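Local coordinates for protein guanine nucleotide exchange factor SRM1 (Saccharomyces cerevisiae, PDB 3OF7) that acts as a guanine nucleotide exchange factor that promotes replacement of GDP by GTP on GSP1 and GSP2, and binds chromatin, at residues Val53-Leu58 against Ile424-Thr429; Asn94-Leu99 against Trp172-Cys177; Glu222-Ala227 against Gly255-Lys260; His268-Thr273 against Ile318-His323; Gly404-Val409 against Gly440-Val445. One frame throughout, in Å; residues are numbered along the deposited sequence. Where two conformers were deposited one is given.

Contact 1: Val53-Leu58 against Ile424-Thr429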
# COMPACT_ATOMS: atom_id res chain seq x y z
N VAL A 53 2.25 7.49 -18.70
CA VAL A 53 3.58 6.92 -18.85
C VAL A 53 3.45 5.40 -18.76
O VAL A 53 3.07 4.86 -17.72
CB VAL A 53 4.55 7.50 -17.77
CG1 VAL A 53 5.87 6.75 -17.74
CG2 VAL A 53 4.80 8.99 -18.03
N LYS A 54 3.73 4.71 -19.86
CA LYS A 54 3.34 3.31 -20.01
C LYS A 54 4.41 2.30 -19.59
O LYS A 54 4.17 1.10 -19.60
CB LYS A 54 2.86 3.06 -21.46
CG LYS A 54 1.70 3.96 -21.87
CD LYS A 54 1.32 3.81 -23.34
CE LYS A 54 0.25 4.83 -23.73
NZ LYS A 54 -0.22 4.67 -25.15
N ARG A 55 5.59 2.81 -19.21
CA ARG A 55 6.70 1.99 -18.71
C ARG A 55 7.41 2.74 -17.59
O ARG A 55 7.39 3.97 -17.59
CB ARG A 55 7.72 1.74 -19.84
CG ARG A 55 7.24 0.85 -20.98
CD ARG A 55 6.99 -0.56 -20.50
NE ARG A 55 7.03 -1.54 -21.59
CZ ARG A 55 7.18 -2.84 -21.40
NH1 ARG A 55 7.32 -3.33 -20.17
NH2 ARG A 55 7.21 -3.66 -22.45
N PRO A 56 8.05 2.02 -16.64
CA PRO A 56 8.77 2.69 -15.55
C PRO A 56 9.70 3.78 -16.05
O PRO A 56 10.56 3.53 -16.90
CB PRO A 56 9.57 1.55 -14.91
CG PRO A 56 8.71 0.35 -15.13
CD PRO A 56 8.09 0.55 -16.49
N ARG A 57 9.51 4.99 -15.54
CA ARG A 57 10.26 6.16 -15.95
C ARG A 57 11.09 6.65 -14.78
O ARG A 57 10.54 6.92 -13.70
CB ARG A 57 9.30 7.24 -16.44
CG ARG A 57 9.95 8.59 -16.79
CD ARG A 57 10.44 8.62 -18.24
NE ARG A 57 9.36 8.38 -19.19
CZ ARG A 57 8.48 9.29 -19.59
NH1 ARG A 57 8.54 10.54 -19.14
NH2 ARG A 57 7.54 8.95 -20.46
N LEU A 58 12.40 6.77 -14.97
CA LEU A 58 13.27 7.28 -13.91
C LEU A 58 12.82 8.69 -13.51
O LEU A 58 12.67 9.56 -14.36
CB LEU A 58 14.73 7.28 -14.38
CG LEU A 58 15.75 7.80 -13.37
CD1 LEU A 58 15.91 6.83 -12.20
CD2 LEU A 58 17.09 8.05 -14.06
N ILE A 424 8.18 -7.09 -15.97
CA ILE A 424 8.38 -5.75 -16.51
C ILE A 424 9.82 -5.68 -17.04
O ILE A 424 10.79 -5.77 -16.27
CB ILE A 424 8.14 -4.64 -15.46
CG1 ILE A 424 6.70 -4.71 -14.92
CG2 ILE A 424 8.43 -3.27 -16.07
CD1 ILE A 424 6.43 -3.85 -13.68
N LYS A 425 9.93 -5.57 -18.36
CA LYS A 425 11.21 -5.41 -19.04
C LYS A 425 11.17 -4.11 -19.84
O LYS A 425 10.37 -3.97 -20.77
CB LYS A 425 11.47 -6.60 -19.97
CG LYS A 425 12.86 -6.66 -20.58
CD LYS A 425 13.02 -7.95 -21.39
CE LYS A 425 14.41 -8.06 -22.00
NZ LYS A 425 14.56 -9.36 -22.72
N ASN A 426 12.01 -3.15 -19.44
CA ASN A 426 12.20 -1.91 -20.20
C ASN A 426 13.61 -1.42 -19.95
O ASN A 426 14.23 -1.80 -18.95
CB ASN A 426 11.11 -0.84 -19.92
CG ASN A 426 11.44 0.09 -18.74
OD1 ASN A 426 11.88 -0.35 -17.67
ND2 ASN A 426 11.18 1.38 -18.92
N THR A 427 14.13 -0.60 -20.86
CA THR A 427 15.51 -0.10 -20.77
C THR A 427 15.84 0.47 -19.39
O THR A 427 16.86 0.14 -18.80
CB THR A 427 15.81 0.95 -21.87
OG1 THR A 427 15.40 0.44 -23.14
CG2 THR A 427 17.30 1.29 -21.92
N ALA A 428 14.96 1.32 -18.87
CA ALA A 428 15.22 2.04 -17.62
C ALA A 428 15.49 1.14 -16.42
O ALA A 428 16.28 1.50 -15.54
CB ALA A 428 14.07 2.99 -17.31
N THR A 429 14.87 -0.03 -16.38
CA THR A 429 14.93 -0.88 -15.19
C THR A 429 15.44 -2.30 -15.43
O THR A 429 15.57 -3.06 -14.47
CB THR A 429 13.54 -0.98 -14.48
OG1 THR A 429 12.59 -1.60 -15.36
CG2 THR A 429 13.04 0.39 -14.09
O HOH W 1 7.58 -5.89 -19.85

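Contact 2: Asn94-Leu99 against Trp172-Cys177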
# COMPACT_ATOMS: atom_id res chain seq x y z
N ASN A 94 -3.25 17.71 -4.08
CA ASN A 94 -3.28 18.49 -2.84
C ASN A 94 -4.64 19.15 -2.56
O ASN A 94 -4.72 20.05 -1.71
CB ASN A 94 -2.19 19.55 -2.84
CG ASN A 94 -1.70 19.89 -1.44
OD1 ASN A 94 -1.95 19.14 -0.50
ND2 ASN A 94 -0.99 21.00 -1.31
N ASP A 95 -5.69 18.70 -3.24
CA ASP A 95 -7.01 19.33 -3.11
C ASP A 95 -7.52 19.36 -1.67
O ASP A 95 -8.21 20.31 -1.28
CB ASP A 95 -8.02 18.67 -4.04
CG ASP A 95 -7.81 19.07 -5.49
OD1 ASP A 95 -7.13 20.10 -5.72
OD2 ASP A 95 -8.31 18.37 -6.39
N VAL A 96 -7.16 18.34 -0.88
CA VAL A 96 -7.57 18.30 0.53
C VAL A 96 -6.39 18.17 1.51
O VAL A 96 -6.49 17.54 2.56
CB VAL A 96 -8.67 17.23 0.80
CG1 VAL A 96 -10.01 17.68 0.21
CG2 VAL A 96 -8.26 15.85 0.24
N GLY A 97 -5.27 18.79 1.14
CA GLY A 97 -4.11 18.93 2.03
C GLY A 97 -3.14 17.76 2.14
O GLY A 97 -2.19 17.83 2.91
N ALA A 98 -3.35 16.69 1.36
CA ALA A 98 -2.56 15.46 1.55
C ALA A 98 -1.04 15.61 1.38
O ALA A 98 -0.27 14.84 1.96
CB ALA A 98 -3.08 14.33 0.64
N LEU A 99 -0.61 16.60 0.60
CA LEU A 99 0.84 16.78 0.37
C LEU A 99 1.55 17.42 1.56
O LEU A 99 2.78 17.35 1.66
CB LEU A 99 1.11 17.58 -0.91
CG LEU A 99 0.50 17.08 -2.23
CD1 LEU A 99 1.10 17.88 -3.39
CD2 LEU A 99 0.72 15.58 -2.42
N TRP A 172 -1.86 14.40 8.38
CA TRP A 172 -2.43 15.53 7.64
C TRP A 172 -3.33 15.07 6.49
O TRP A 172 -3.34 13.88 6.14
CB TRP A 172 -1.33 16.51 7.15
CG TRP A 172 -0.24 15.94 6.24
CD1 TRP A 172 -0.15 16.11 4.88
CD2 TRP A 172 0.90 15.16 6.62
NE1 TRP A 172 0.97 15.48 4.40
CE2 TRP A 172 1.63 14.89 5.44
CE3 TRP A 172 1.37 14.66 7.85
CZ2 TRP A 172 2.82 14.13 5.45
CZ3 TRP A 172 2.55 13.90 7.85
CH2 TRP A 172 3.26 13.64 6.66
N GLY A 173 -4.09 16.00 5.92
CA GLY A 173 -5.05 15.69 4.86
C GLY A 173 -6.45 15.56 5.45
O GLY A 173 -6.83 16.36 6.32
N THR A 174 -7.20 14.56 4.99
CA THR A 174 -8.57 14.33 5.48
C THR A 174 -9.02 12.92 5.16
O THR A 174 -8.33 12.19 4.44
CB THR A 174 -9.58 15.36 4.89
OG1 THR A 174 -10.78 15.36 5.67
CG2 THR A 174 -9.93 15.03 3.43
N PHE A 175 -10.17 12.52 5.71
CA PHE A 175 -10.84 11.30 5.27
C PHE A 175 -12.12 11.64 4.53
O PHE A 175 -12.95 12.43 5.02
CB PHE A 175 -11.17 10.37 6.44
CG PHE A 175 -10.00 10.04 7.31
CD1 PHE A 175 -9.83 10.67 8.54
CD2 PHE A 175 -9.04 9.12 6.90
CE1 PHE A 175 -8.73 10.37 9.37
CE2 PHE A 175 -7.94 8.81 7.71
CZ PHE A 175 -7.78 9.45 8.95
N ARG A 176 -12.27 11.06 3.34
CA ARG A 176 -13.53 11.11 2.64
C ARG A 176 -14.40 9.91 3.00
O ARG A 176 -13.98 8.99 3.70
CB ARG A 176 -13.30 11.16 1.12
CG ARG A 176 -12.81 12.51 0.62
CD ARG A 176 -12.67 12.48 -0.90
NE ARG A 176 -12.03 13.69 -1.41
CZ ARG A 176 -12.67 14.81 -1.72
NH1 ARG A 176 -13.99 14.89 -1.60
NH2 ARG A 176 -11.98 15.85 -2.17
N CYS A 177 -15.64 9.95 2.52
CA CYS A 177 -16.58 8.86 2.65
C CYS A 177 -17.35 8.79 1.32
O CYS A 177 -17.05 9.54 0.39
CB CYS A 177 -17.53 9.13 3.82
SG CYS A 177 -18.40 10.69 3.66

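Contact 3: Glu222-Ala227 against Gly255-Lys260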
# COMPACT_ATOMS: atom_id res chain seq x y z
N GLU A 222 2.33 -3.46 22.43
CA GLU A 222 1.68 -4.62 23.07
C GLU A 222 0.80 -5.43 22.12
O GLU A 222 0.28 -6.49 22.49
CB GLU A 222 0.91 -4.21 24.35
CG GLU A 222 -0.42 -3.47 24.11
CD GLU A 222 -1.33 -3.46 25.34
OE1 GLU A 222 -1.16 -4.33 26.22
OE2 GLU A 222 -2.21 -2.58 25.43
N GLY A 223 0.64 -4.95 20.89
CA GLY A 223 -0.11 -5.69 19.89
C GLY A 223 -1.56 -5.26 19.75
O GLY A 223 -2.36 -5.98 19.16
N MET A 224 -1.90 -4.10 20.30
CA MET A 224 -3.24 -3.54 20.15
C MET A 224 -3.33 -2.83 18.80
O MET A 224 -2.39 -2.15 18.38
CB MET A 224 -3.55 -2.57 21.30
CG MET A 224 -5.01 -2.09 21.39
SD MET A 224 -6.20 -3.33 21.99
CE MET A 224 -5.88 -3.26 23.76
N VAL A 225 -4.47 -3.00 18.12
CA VAL A 225 -4.73 -2.32 16.84
C VAL A 225 -5.72 -1.18 17.04
O VAL A 225 -6.71 -1.32 17.76
CB VAL A 225 -5.30 -3.29 15.78
CG1 VAL A 225 -5.41 -2.60 14.40
CG2 VAL A 225 -4.44 -4.54 15.67
N PHE A 226 -5.43 -0.05 16.41
CA PHE A 226 -6.29 1.12 16.45
C PHE A 226 -6.69 1.47 15.03
O PHE A 226 -5.91 1.27 14.10
CB PHE A 226 -5.54 2.30 17.06
CG PHE A 226 -5.04 2.03 18.45
CD1 PHE A 226 -3.86 1.33 18.64
CD2 PHE A 226 -5.78 2.43 19.55
CE1 PHE A 226 -3.40 1.06 19.93
CE2 PHE A 226 -5.33 2.17 20.85
CZ PHE A 226 -4.14 1.48 21.03
N ALA A 227 -7.90 2.00 14.88
CA ALA A 227 -8.38 2.41 13.56
C ALA A 227 -8.90 3.83 13.62
O ALA A 227 -9.38 4.29 14.67
CB ALA A 227 -9.43 1.43 13.06
N GLY A 255 -11.00 -4.11 20.34
CA GLY A 255 -10.92 -5.44 20.94
C GLY A 255 -10.00 -6.42 20.25
O GLY A 255 -10.01 -7.61 20.57
N LEU A 256 -9.20 -5.93 19.30
CA LEU A 256 -8.25 -6.79 18.59
C LEU A 256 -6.87 -6.62 19.22
O LEU A 256 -6.29 -5.52 19.19
CB LEU A 256 -8.21 -6.46 17.09
CG LEU A 256 -7.27 -7.24 16.18
CD1 LEU A 256 -7.53 -8.74 16.22
CD2 LEU A 256 -7.40 -6.73 14.74
N ARG A 257 -6.36 -7.72 19.76
CA ARG A 257 -5.14 -7.75 20.58
C ARG A 257 -4.16 -8.80 20.09
O ARG A 257 -4.49 -9.63 19.23
CB ARG A 257 -5.50 -8.07 22.04
CG ARG A 257 -6.18 -6.94 22.81
CD ARG A 257 -6.85 -7.47 24.08
NE ARG A 257 -8.10 -8.17 23.77
CZ ARG A 257 -9.31 -7.64 23.86
NH1 ARG A 257 -9.48 -6.38 24.27
NH2 ARG A 257 -10.37 -8.36 23.54
N HIS A 258 -2.95 -8.77 20.66
CA HIS A 258 -1.91 -9.78 20.41
C HIS A 258 -1.43 -9.83 18.95
O HIS A 258 -0.99 -10.88 18.46
CB HIS A 258 -2.35 -11.17 20.88
CG HIS A 258 -2.99 -11.18 22.24
ND1 HIS A 258 -4.30 -11.57 22.45
CD2 HIS A 258 -2.50 -10.82 23.46
CE1 HIS A 258 -4.58 -11.46 23.74
NE2 HIS A 258 -3.51 -11.01 24.37
N VAL A 259 -1.52 -8.70 18.26
CA VAL A 259 -1.19 -8.63 16.83
C VAL A 259 0.27 -8.21 16.61
O VAL A 259 0.76 -7.33 17.30
CB VAL A 259 -2.15 -7.65 16.11
CG1 VAL A 259 -1.73 -7.44 14.64
CG2 VAL A 259 -3.58 -8.18 16.18
N LYS A 260 0.94 -8.86 15.66
CA LYS A 260 2.34 -8.51 15.36
C LYS A 260 2.52 -7.84 14.00
O LYS A 260 3.58 -7.29 13.71
CB LYS A 260 3.26 -9.73 15.49
CG LYS A 260 2.99 -10.89 14.54
CD LYS A 260 4.24 -11.76 14.41
CE LYS A 260 4.02 -12.95 13.50
NZ LYS A 260 3.20 -13.99 14.16
O HOH W 2 -2.55 -6.78 22.85
O HOH W 3 -8.24 -3.29 18.85

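Contact 4: His268-Thr273 against Ile318-His323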
# COMPACT_ATOMS: atom_id res chain seq x y z
N HIS A 268 -10.96 -3.02 3.50
CA HIS A 268 -10.83 -4.25 4.29
C HIS A 268 -9.43 -4.33 4.85
O HIS A 268 -8.51 -3.65 4.36
CB HIS A 268 -11.18 -5.49 3.46
CG HIS A 268 -10.27 -5.72 2.29
ND1 HIS A 268 -9.44 -6.82 2.19
CD2 HIS A 268 -10.08 -5.00 1.16
CE1 HIS A 268 -8.77 -6.76 1.05
NE2 HIS A 268 -9.14 -5.67 0.40
N CYS A 269 -9.25 -5.16 5.88
CA CYS A 269 -8.05 -5.10 6.70
C CYS A 269 -7.58 -6.48 7.12
O CYS A 269 -8.35 -7.43 7.12
CB CYS A 269 -8.31 -4.26 7.95
SG CYS A 269 -9.05 -2.65 7.63
N PHE A 270 -6.30 -6.56 7.48
CA PHE A 270 -5.69 -7.80 7.93
C PHE A 270 -4.89 -7.59 9.20
O PHE A 270 -4.26 -6.54 9.39
CB PHE A 270 -4.77 -8.36 6.85
CG PHE A 270 -5.49 -8.84 5.64
CD1 PHE A 270 -5.96 -10.14 5.57
CD2 PHE A 270 -5.72 -7.97 4.58
CE1 PHE A 270 -6.65 -10.58 4.46
CE2 PHE A 270 -6.41 -8.41 3.46
CZ PHE A 270 -6.87 -9.71 3.40
N ALA A 271 -4.91 -8.60 10.06
CA ALA A 271 -4.06 -8.63 11.24
C ALA A 271 -3.51 -10.04 11.43
O ALA A 271 -4.23 -11.02 11.29
CB ALA A 271 -4.81 -8.16 12.47
N LEU A 272 -2.21 -10.12 11.72
CA LEU A 272 -1.56 -11.40 11.99
C LEU A 272 -1.19 -11.41 13.47
O LEU A 272 -0.54 -10.48 13.95
CB LEU A 272 -0.32 -11.56 11.11
CG LEU A 272 0.58 -12.79 11.27
CD1 LEU A 272 -0.13 -14.08 10.87
CD2 LEU A 272 1.85 -12.61 10.43
N THR A 273 -1.61 -12.45 14.18
CA THR A 273 -1.39 -12.52 15.63
C THR A 273 -0.04 -13.12 15.95
O THR A 273 0.62 -13.71 15.08
CB THR A 273 -2.49 -13.33 16.36
OG1 THR A 273 -2.54 -14.66 15.82
CG2 THR A 273 -3.85 -12.66 16.22
N ILE A 318 1.52 -8.68 3.40
CA ILE A 318 0.25 -8.67 2.69
C ILE A 318 0.11 -7.34 1.97
O ILE A 318 0.52 -6.31 2.48
CB ILE A 318 -0.93 -8.84 3.69
CG1 ILE A 318 -0.82 -10.17 4.45
CG2 ILE A 318 -2.27 -8.75 2.96
CD1 ILE A 318 -1.64 -10.19 5.72
N ALA A 319 -0.44 -7.37 0.76
CA ALA A 319 -0.83 -6.15 0.07
C ALA A 319 -2.25 -6.35 -0.41
O ALA A 319 -2.62 -7.46 -0.80
CB ALA A 319 0.10 -5.88 -1.11
N ALA A 320 -3.05 -5.29 -0.39
CA ALA A 320 -4.43 -5.41 -0.85
C ALA A 320 -4.93 -4.14 -1.53
O ALA A 320 -4.55 -3.04 -1.15
CB ALA A 320 -5.36 -5.82 0.32
N GLY A 321 -5.79 -4.32 -2.54
CA GLY A 321 -6.38 -3.19 -3.26
C GLY A 321 -7.82 -2.94 -2.88
O GLY A 321 -8.20 -3.14 -1.73
N GLU A 322 -8.63 -2.50 -3.84
CA GLU A 322 -10.06 -2.29 -3.57
C GLU A 322 -10.80 -3.62 -3.32
O GLU A 322 -11.55 -3.75 -2.34
CB GLU A 322 -10.74 -1.48 -4.68
CG GLU A 322 -12.16 -1.07 -4.29
CD GLU A 322 -12.84 -0.15 -5.28
OE1 GLU A 322 -12.43 -0.08 -6.46
OE2 GLU A 322 -13.83 0.48 -4.86
N HIS A 323 -10.58 -4.59 -4.20
CA HIS A 323 -11.38 -5.82 -4.18
C HIS A 323 -10.56 -7.09 -4.28
O HIS A 323 -11.10 -8.14 -4.63
CB HIS A 323 -12.41 -5.81 -5.31
CG HIS A 323 -13.38 -4.67 -5.26
ND1 HIS A 323 -13.76 -3.96 -6.38
CD2 HIS A 323 -14.07 -4.14 -4.22
CE1 HIS A 323 -14.64 -3.04 -6.03
NE2 HIS A 323 -14.84 -3.12 -4.73

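Contact 5: Gly404-Val409 against Gly440-Val445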
# COMPACT_ATOMS: atom_id res chain seq x y z
N GLY A 404 -5.51 -2.95 -16.90
CA GLY A 404 -4.52 -2.42 -17.83
C GLY A 404 -4.78 -1.05 -18.43
O GLY A 404 -3.88 -0.43 -18.99
N GLU A 405 -6.02 -0.58 -18.32
CA GLU A 405 -6.45 0.64 -19.01
C GLU A 405 -5.67 1.92 -18.62
O GLU A 405 -5.54 2.84 -19.41
CB GLU A 405 -7.95 0.83 -18.81
CG GLU A 405 -8.59 2.01 -19.51
CD GLU A 405 -10.09 2.01 -19.29
OE1 GLU A 405 -10.75 1.05 -19.73
OE2 GLU A 405 -10.60 2.97 -18.67
N THR A 406 -5.15 1.97 -17.40
CA THR A 406 -4.40 3.16 -16.98
C THR A 406 -2.89 2.96 -17.06
O THR A 406 -2.13 3.86 -16.67
CB THR A 406 -4.81 3.62 -15.57
OG1 THR A 406 -4.86 2.48 -14.70
CG2 THR A 406 -6.19 4.31 -15.61
N TYR A 407 -2.46 1.81 -17.58
CA TYR A 407 -1.04 1.46 -17.80
C TYR A 407 -0.24 1.36 -16.50
O TYR A 407 0.98 1.45 -16.50
CB TYR A 407 -0.36 2.45 -18.77
CG TYR A 407 -1.17 2.73 -20.01
CD1 TYR A 407 -1.20 1.81 -21.07
CD2 TYR A 407 -1.93 3.89 -20.13
CE1 TYR A 407 -1.96 2.04 -22.21
CE2 TYR A 407 -2.70 4.14 -21.27
CZ TYR A 407 -2.70 3.21 -22.31
OH TYR A 407 -3.44 3.45 -23.44
N ALA A 408 -0.96 1.17 -15.39
CA ALA A 408 -0.34 1.07 -14.07
C ALA A 408 0.52 -0.20 -13.94
O ALA A 408 1.37 -0.29 -13.04
CB ALA A 408 -1.41 1.11 -12.99
N VAL A 409 0.29 -1.17 -14.82
CA VAL A 409 1.10 -2.39 -14.84
C VAL A 409 2.46 -2.17 -15.51
O VAL A 409 3.37 -2.98 -15.33
CB VAL A 409 0.34 -3.60 -15.46
CG1 VAL A 409 -0.89 -3.95 -14.63
CG2 VAL A 409 -0.05 -3.32 -16.92
N GLY A 440 -0.87 2.93 -6.43
CA GLY A 440 -2.00 3.80 -6.10
C GLY A 440 -3.19 3.46 -6.95
O GLY A 440 -3.31 2.33 -7.47
N GLY A 441 -4.10 4.42 -7.11
CA GLY A 441 -5.33 4.19 -7.86
C GLY A 441 -5.07 3.83 -9.32
O GLY A 441 -5.66 2.88 -9.85
N GLN A 442 -4.19 4.61 -9.96
CA GLN A 442 -3.97 4.50 -11.41
C GLN A 442 -2.49 4.51 -11.80
O GLN A 442 -2.15 4.76 -12.96
CB GLN A 442 -4.69 5.66 -12.14
CG GLN A 442 -6.19 5.76 -11.89
CD GLN A 442 -6.89 6.76 -12.81
OE1 GLN A 442 -6.24 7.56 -13.49
NE2 GLN A 442 -8.22 6.72 -12.82
N PHE A 443 -1.61 4.22 -10.85
CA PHE A 443 -0.17 4.39 -11.07
C PHE A 443 0.62 3.52 -10.10
O PHE A 443 0.07 3.01 -9.12
CB PHE A 443 0.22 5.87 -10.92
CG PHE A 443 0.23 6.37 -9.49
CD1 PHE A 443 -0.96 6.58 -8.80
CD2 PHE A 443 1.44 6.64 -8.84
CE1 PHE A 443 -0.95 7.06 -7.47
CE2 PHE A 443 1.47 7.11 -7.52
CZ PHE A 443 0.27 7.32 -6.83
N SER A 444 1.92 3.38 -10.37
CA SER A 444 2.82 2.61 -9.53
C SER A 444 4.16 3.33 -9.37
O SER A 444 4.52 4.19 -10.19
CB SER A 444 3.05 1.22 -10.12
OG SER A 444 1.82 0.59 -10.44
N VAL A 445 4.89 2.99 -8.31
CA VAL A 445 6.20 3.57 -8.03
C VAL A 445 7.12 2.44 -7.60
O VAL A 445 6.69 1.52 -6.89
CB VAL A 445 6.13 4.63 -6.89
CG1 VAL A 445 7.52 5.23 -6.60
CG2 VAL A 445 5.13 5.74 -7.23
O HOH W 4 -6.52 2.26 -12.54

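Contact 1: Val53-Leu58 against Ile424-Thr429
R55 and N426 mark the closest pass of the two backbones, 6.9 Å between their CA atoms, where 53-58 turns a corner and the irregular loop 424-429 runs beside it. N426 supplies the direct polar link, its CG set between the backbone N and the carbonyl carbon (chi1 89°). Its ND2 donates to P56 O at 3.0 Å, meeting a lone pair in the carbonyl plane, although the acceptor is tilted 19° out of the asparagine's own amide plane. At the other end of the amide, T429 OG1 donates to N426 OD1 at 2.7 Å, nearly along the C=O axis, so the amide is held from both ends. The proline ring, rigid and without an N-H to satisfy, suits the apolar side: its CG rests on I424 CG2 at 3.8 Å and its CB on T429 CG2 at 3.7 Å. R55 works differently. K425 O lies over one face of its guanidinium, a position that gives no hydrogen bond, while a water at the edge, in plane, accepts from NH1 at 2.6 Å and from K425 N at 2.8 Å. NH1 also makes a weak bond to G410 O. The contact joins an outer strand of the blade in which N-terminal strand 30-34 pairs with C-terminal strand 443-450 to the loop entering that blade from its neighbour. Its chemistry implies a join fixed by one asparagine amide, packed on proline and bridged by water.

Contact 2: Asn94-Leu99 against Trp172-Cys177
Polar contacts gather where W172 meets the turn at A98. Its NE1 donates to A98 O at 2.8 Å, a weak bond because it is strongly bent (116° at the hydrogen), and S160 OG bonds to the same oxygen. G97 O lies in the plane of the indole at its edge, 3.3 Å from CD1. Within the turn, N94 OD1 accepts L99 N at 3.1 Å from above its carbonyl plane, while N94 ND2 is held by T103 and R101. A second kind of contact is backbone against backbone: G173 CA points a C-H at V96 O, 3.3 Å away. Glycine is called for at G173 by its backbone angles alone, and a side chain there would press on A98 CA; positive phi likewise favours glycine at G97. The apolar contact is between V96 CB and T174 CG2, 3.7 Å apart, with I181 packing beside both. With OG1 anti to the backbone N (chi1 -163°) and bonded to K190 O, T174 presents CG2 to V96. Separately, the guanidinium end of R176 lies against the valine, NH2 3.6 Å from V96 CG1. Adjacent propeller blades are thus joined by a buried carbonyl shared between two donors, with glycines letting the chains close up and V96 packed against T174.

Contact 3: Glu222-Ala227 against Gly255-Lys260
G223 and V259 form the tight end of this contact, where the chain leaving one propeller blade for the next passes the start of an earlier strand. V259 N donates to G223 O at 3.0 Å, in the carbonyl plane and on a lone pair, and V225 N donates to L256 O at 3.3 Å. Glycine is needed at G223, since a CB would run into V259 N and into the carbonyl oxygen of the residue before. Beside these bonds V225 CG2 touches L256 CD2 and V259 CG2, each at 3.8 Å; L256 and V259 continue this apolar layer onto A271 of the following blade. The outer side is looser. M224 starts away from 255-260, but the bend at chi2 (73°) turns SD back to lie 3.6 Å from L256 O, and chi3 (78°) then sets CE beside R257 CG. Thioether and arginine stem run side by side, pointing the same way, a role that flexible chains suit near solvent. One water joins E222 O to H258 N, and another joins V225 O to L256 N. The chemistry implies a linker between blades fastened by two direct backbone bonds together with branched aliphatic packing, with water bridging further backbone N-H and C=O groups.

Contact 4: His268-Thr273 against Ile318-His323
The first torsion of H268 sets CG between the backbone N and the carbonyl carbon (chi1 62°), and that of F270 sets CG anti to the carbonyl carbon (chi1 -68°); from these positions the two rings meet A320 and I318 on a nearly antiparallel strand of the next blade. The axes of 268-273 and 318-320 approach to 8.7 Å, a distance spanned by side chains, as expected where propeller blades pack face to face. I318 CG2 sits over one face of the F270 ring, 4.2 Å from its centroid and 24° off the normal, a CH-pi contact. The other branch of I318 reaches back to the stem of the ring, its CD1 lying 3.8 Å from F270 CB. A320, with a methyl alone, leaves room for both rings: its CB is 3.6 Å from H268 CE1 and 4.2 Å from F270 CE2. H268 adds a weak polar tie, NE2 donating to G321 O at 3.4 Å, with that oxygen at the ring's edge, near its plane. An alanine in place of H268 would probably leave G321 O without this donor and open a gap beside the methyl of A320. S325, on the strand paired with 315-320, touches the side chains of both H268 and F270. The chemistry implies an interface held mainly by dispersion between ring and aliphatic groups, the imidazole adding one weak, directional bond where strand gives way to loop.

Contact 5: Gly404-Val409 against Gly440-Val445
In the seven-bladed beta-propeller of the RCC1 family, A408 and S444 bring the loop of one blade against the blade that closes the ring, where C-terminal strand 443-450 pairs with N-terminal strand 30-34. The loop begins with a type I turn from G404 to Y407, which presents T406 to Q442. Their side chains cross at about a right angle: the methyl T406 CG2 rests against the carboxamide of Q442, 3.8 Å from its CD and hardly farther from its OE1. With OG1 between the backbone N and the carbonyl carbon (chi1 46°), threonine has a hydroxyl for water as well as this methyl. Beside T406 a water sits 2.7 Å from T406 OG1 and donates to G441 O at 2.9 Å. An alanine here would probably leave the Q442 carboxamide without the methyl it packs on and the water without its hydroxyl partner. T406 O, meanwhile, is bonded to T36 OG1, and the backbone of Q442 pairs with T36, so both sides of the contact lean on the N-terminal chain. Further along, A408 approaches the backbone where loop passes into strand 443-450, its CB 3.7 Å from Q442 O and 3.8 Å from F443 N, an approach close enough to suit a side chain no larger than a methyl. S444 OG lies 2.8 Å from A408 O as the apparent donor, but its position is doubtful, and the bond with it. To the same carbonyl oxygen of A408, W34 NE1 adds a weak bond.

All five contacts link neighbouring blades. Contacts 2, 4 and 5 are buried, whereas contacts 1 and 3 lie farther from the chain's centre and are only partly buried. Water bridges contacts 1 and 3, and also contact 5 despite its burial. Contacts 2 and 5 repeat one theme: an alanine carbonyl in a loop meets a serine hydroxyl, less surely in contact 5, and, weakly, a tryptophan N-H of the next blade. Contact 4, the nearest to the centre, relies instead on ring and aliphatic packing. Contacts 3 and 4 share a sheet through the adjacent strands 259-264 and 268-273, with K260 N 2.8 Å from L272 O. Contacts 1 and 5 both reach the closing blade and touch where K54 packs on Y407.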